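Side-chain contact in AHL synthase (Burkholderia glumae, PDB 3P2H), which probably makes N-acyl-homoserine lactone quorum-sensing signals from S-adenosylmethionine and a fatty acyl chain carried on acyl carrier protein: residues A[23-26]-A[27-31]. The protein carries 3 engineered substitutions. Residues are numbered along the deposited sequence; the frame is centred on the assembly and turned at random.
Sequences RYRV and FVEQL. With NOO (N-(3-oxocyclohex-1-en-1-yl)octanamide), chain C.
With CG anti to the backbone N (chi1 179°), Tyr24 swings its ring down the helix onto Val28, while Val26 sets CG1 over the centre of the Phe27 ring, 4.0 Å from the centroid. Val28 makes a CH-pi contact, CB over one face of the Tyr24 ring towards the rim; its beta-branch holds CG1 close to the backbone, 3.5 Å from Tyr24 CE1. Glu29 instead puts a negative oxygen at the ring's probably slightly positive C-H edge, OE2 in plane and 3.3 Å from Tyr24 CE2. One water joins the two polar ends, giving a hydrogen to Glu29 OE2, while Tyr24 OH also bonds to Ser37 N. The backbone N of Glu29, Gln30 and Leu31 bond to Tyr24, Arg25 and Val26 O in pi-type i to i+5 steps; Tyr24 O also keeps the i to i+4 bond from Val28 N. Arg23 suits two settings: its apolar CG lies against Phe27 CE2, and NH1 and NE form salt bridges to Asp48 and Glu43. Phe27 meets the inhibitor edge-on, CE1 3.3 Å from NOO C4. Leu31 CD1 lies 3.5 Å from NOO C5. Phe27, near the end of helix 13-30, and Leu31 just beyond thus give the inhibitor ring two apolar contacts, consistent with dispersion and fit in shape.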
ATOM      1  N   ARG A  23     -10.420   5.851  -4.137  1.00 15.99           N
ATOM      2  CA  ARG A  23     -10.439   4.551  -3.483  1.00 15.77           C
ATOM      3  C   ARG A  23     -11.796   3.877  -3.651  1.00 15.34           C
ATOM      4  O   ARG A  23     -11.868   2.663  -3.830  1.00 14.50           O
ATOM      5  CB  ARG A  23     -10.066   4.692  -2.002  1.00 14.65           C
ATOM      6  CG  ARG A  23      -8.556   4.737  -1.791  1.00 15.70           C
ATOM      7  CD  ARG A  23      -8.160   5.061  -0.361  1.00 17.21           C
ATOM      8  NE  ARG A  23      -8.779   4.183   0.623  1.00 15.46           N
ATOM      9  CZ  ARG A  23      -8.478   4.202   1.915  1.00 16.35           C
ATOM     10  NH1 ARG A  23      -7.559   5.047   2.362  1.00 14.55           N
ATOM     11  NH2 ARG A  23      -9.101   3.395   2.761  1.00 15.31           N
ATOM     12  N   TYR A  24     -12.869   4.661  -3.606  1.00 15.85           N
ATOM     13  CA  TYR A  24     -14.200   4.098  -3.782  1.00 17.83           C
ATOM     14  C   TYR A  24     -14.301   3.448  -5.160  1.00 17.00           C
ATOM     15  O   TYR A  24     -14.763   2.319  -5.299  1.00 16.74           O
ATOM     16  CB  TYR A  24     -15.282   5.175  -3.683  1.00 18.75           C
ATOM     17  CG  TYR A  24     -16.673   4.613  -3.898  1.00 18.61           C
ATOM     18  CD1 TYR A  24     -17.367   4.003  -2.851  1.00 19.10           C
ATOM     19  CD2 TYR A  24     -17.269   4.627  -5.161  1.00 18.73           C
ATOM     20  CE1 TYR A  24     -18.617   3.415  -3.054  1.00 20.56           C
ATOM     21  CE2 TYR A  24     -18.521   4.040  -5.379  1.00 20.03           C
ATOM     22  CZ  TYR A  24     -19.187   3.433  -4.317  1.00 19.52           C
ATOM     23  OH  TYR A  24     -20.406   2.826  -4.511  1.00 17.22           O
ATOM     24  N   ARG A  25     -13.868   4.174  -6.179  1.00 17.64           N
ATOM     25  CA  ARG A  25     -13.933   3.670  -7.542  1.00 20.22           C
ATOM     26  C   ARG A  25     -13.111   2.403  -7.770  1.00 18.82           C
ATOM     27  O   ARG A  25     -13.528   1.513  -8.504  1.00 18.03           O
ATOM     28  CB  ARG A  25     -13.513   4.776  -8.512  1.00 22.11           C
ATOM     29  CG  ARG A  25     -14.536   5.916  -8.564  1.00 27.08           C
ATOM     30  CD  ARG A  25     -14.094   7.049  -9.473  1.00 29.86           C
ATOM     31  NE  ARG A  25     -13.245   8.011  -8.780  1.00 33.38           N
ATOM     32  CZ  ARG A  25     -12.205   8.617  -9.344  1.00 35.40           C
ATOM     33  NH1 ARG A  25     -11.898   8.348 -10.605  1.00 35.29           N
ATOM     34  NH2 ARG A  25     -11.474   9.488  -8.655  1.00 35.12           N
ATOM     35  N   VAL A  26     -11.954   2.309  -7.129  1.00 17.98           N
ATOM     36  CA  VAL A  26     -11.102   1.138  -7.296  1.00 16.78           C
ATOM     37  C   VAL A  26     -11.523  -0.066  -6.448  1.00 17.36           C
ATOM     38  O   VAL A  26     -11.801  -1.148  -6.972  1.00 17.09           O
ATOM     39  CB  VAL A  26      -9.631   1.462  -6.951  1.00 16.49           C
ATOM     40  CG1 VAL A  26      -8.794   0.185  -7.010  1.00 17.39           C
ATOM     41  CG2 VAL A  26      -9.080   2.496  -7.916  1.00 18.19           C
ATOM     42  N   PHE A  27     -11.577   0.130  -5.136  1.00 17.06           N
ATOM     43  CA  PHE A  27     -11.907  -0.953  -4.227  1.00 17.50           C
ATOM     44  C   PHE A  27     -13.364  -1.355  -4.137  1.00 19.23           C
ATOM     45  O   PHE A  27     -13.664  -2.514  -3.865  1.00 20.99           O
ATOM     46  CB  PHE A  27     -11.346  -0.616  -2.845  1.00 17.78           C
ATOM     47  CG  PHE A  27      -9.872  -0.364  -2.867  1.00 17.14           C
ATOM     48  CD1 PHE A  27      -8.977  -1.425  -2.955  1.00 17.72           C
ATOM     49  CD2 PHE A  27      -9.379   0.931  -2.908  1.00 16.87           C
ATOM     50  CE1 PHE A  27      -7.613  -1.191  -3.089  1.00 18.32           C
ATOM     51  CE2 PHE A  27      -8.013   1.169  -3.045  1.00 17.47           C
ATOM     52  CZ  PHE A  27      -7.132   0.108  -3.135  1.00 16.79           C
ATOM     53  N   VAL A  28     -14.273  -0.419  -4.370  1.00 19.60           N
ATOM     54  CA  VAL A  28     -15.685  -0.757  -4.309  1.00 21.16           C
ATOM     55  C   VAL A  28     -16.276  -1.031  -5.690  1.00 23.52           C
ATOM     56  O   VAL A  28     -16.899  -2.074  -5.904  1.00 23.99           O
ATOM     57  CB  VAL A  28     -16.488   0.351  -3.605  1.00 21.19           C
ATOM     58  CG1 VAL A  28     -17.979   0.027  -3.649  1.00 21.63           C
ATOM     59  CG2 VAL A  28     -16.020   0.478  -2.167  1.00 18.54           C
ATOM     60  N   GLU A  29     -16.073  -0.122  -6.639  1.00 24.42           N
ATOM     61  CA  GLU A  29     -16.624  -0.334  -7.978  1.00 26.70           C
ATOM     62  C   GLU A  29     -15.851  -1.345  -8.809  1.00 27.60           C
ATOM     63  O   GLU A  29     -16.436  -2.239  -9.411  1.00 28.67           O
ATOM     64  CB  GLU A  29     -16.694   0.982  -8.745  1.00 26.93           C
ATOM     65  CG  GLU A  29     -17.484   2.043  -8.030  1.00 27.61           C
ATOM     66  CD  GLU A  29     -17.789   3.233  -8.898  1.00 28.87           C
ATOM     67  OE1 GLU A  29     -17.015   3.524  -9.837  1.00 27.52           O
ATOM     68  OE2 GLU A  29     -18.812   3.896  -8.627  1.00 32.75           O
ATOM     69  N   GLN A  30     -14.534  -1.208  -8.844  1.00 28.11           N
ATOM     70  CA  GLN A  30     -13.721  -2.120  -9.631  1.00 29.14           C
ATOM     71  C   GLN A  30     -13.598  -3.515  -9.043  1.00 28.91           C
ATOM     72  O   GLN A  30     -13.882  -4.511  -9.715  1.00 29.15           O
ATOM     73  CB  GLN A  30     -12.321  -1.551  -9.817  1.00 31.13           C
ATOM     74  CG  GLN A  30     -11.854  -1.610 -11.243  1.00 36.26           C
ATOM     75  CD  GLN A  30     -12.500  -0.530 -12.076  1.00 39.37           C
ATOM     76  OE1 GLN A  30     -12.165   0.654 -11.936  1.00 42.46           O
ATOM     77  NE2 GLN A  30     -13.441  -0.918 -12.938  1.00 40.00           N
ATOM     78  N   LEU A  31     -13.167  -3.582  -7.788  1.00 27.28           N
ATOM     79  CA  LEU A  31     -12.961  -4.854  -7.118  1.00 27.39           C
ATOM     80  C   LEU A  31     -14.194  -5.365  -6.395  1.00 27.09           C
ATOM     81  O   LEU A  31     -14.241  -6.527  -5.995  1.00 28.92           O
ATOM     82  CB  LEU A  31     -11.788  -4.728  -6.141  1.00 26.91           C
ATOM     83  CG  LEU A  31     -10.497  -4.197  -6.772  1.00 28.29           C
ATOM     84  CD1 LEU A  31      -9.426  -4.018  -5.701  1.00 26.64           C
ATOM     85  CD2 LEU A  31     -10.019  -5.170  -7.843  1.00 28.91           C
TER
HETATM   86  C1  NOO C 300      -4.593  -4.528  -7.055  1.00 40.41           C
HETATM   87  O1  NOO C 300      -4.307  -5.295  -7.969  1.00 41.44           O
HETATM   88  C2  NOO C 300      -3.887  -4.567  -5.705  1.00 39.87           C
HETATM   89  C3  NOO C 300      -4.531  -4.201  -4.516  1.00 40.01           C
HETATM   90  C4  NOO C 300      -5.921  -3.542  -4.636  1.00 40.85           C
HETATM   91  C5  NOO C 300      -6.149  -2.716  -5.963  1.00 40.83           C
HETATM   92  C6  NOO C 300      -5.742  -3.491  -7.254  1.00 40.21           C
HETATM   93  N7  NOO C 300      -4.001  -4.400  -3.171  1.00 39.44           N
HETATM   94  C8  NOO C 300      -3.922  -3.608  -1.996  1.00 38.91           C
HETATM   95  O8  NOO C 300      -4.874  -3.031  -1.479  1.00 39.35           O
HETATM   96  C9  NOO C 300      -2.565  -3.438  -1.278  1.00 37.38           C
HETATM   97  C10 NOO C 300      -1.365  -4.345  -1.656  1.00 37.02           C
HETATM   98  C11 NOO C 300      -0.431  -4.511  -0.425  1.00 34.23           C
HETATM   99  C12 NOO C 300       1.060  -4.508  -0.806  1.00 33.44           C
HETATM  100  C13 NOO C 300       1.947  -4.801   0.424  1.00 31.80           C
HETATM  101  C14 NOO C 300       3.234  -5.549   0.029  1.00 27.57           C
HETATM  102  C15 NOO C 300       4.219  -5.634   1.199  1.00 25.11           C
HETATM  103  O   HOH W   1     -20.989   2.042  -7.011  1.00 19.52           O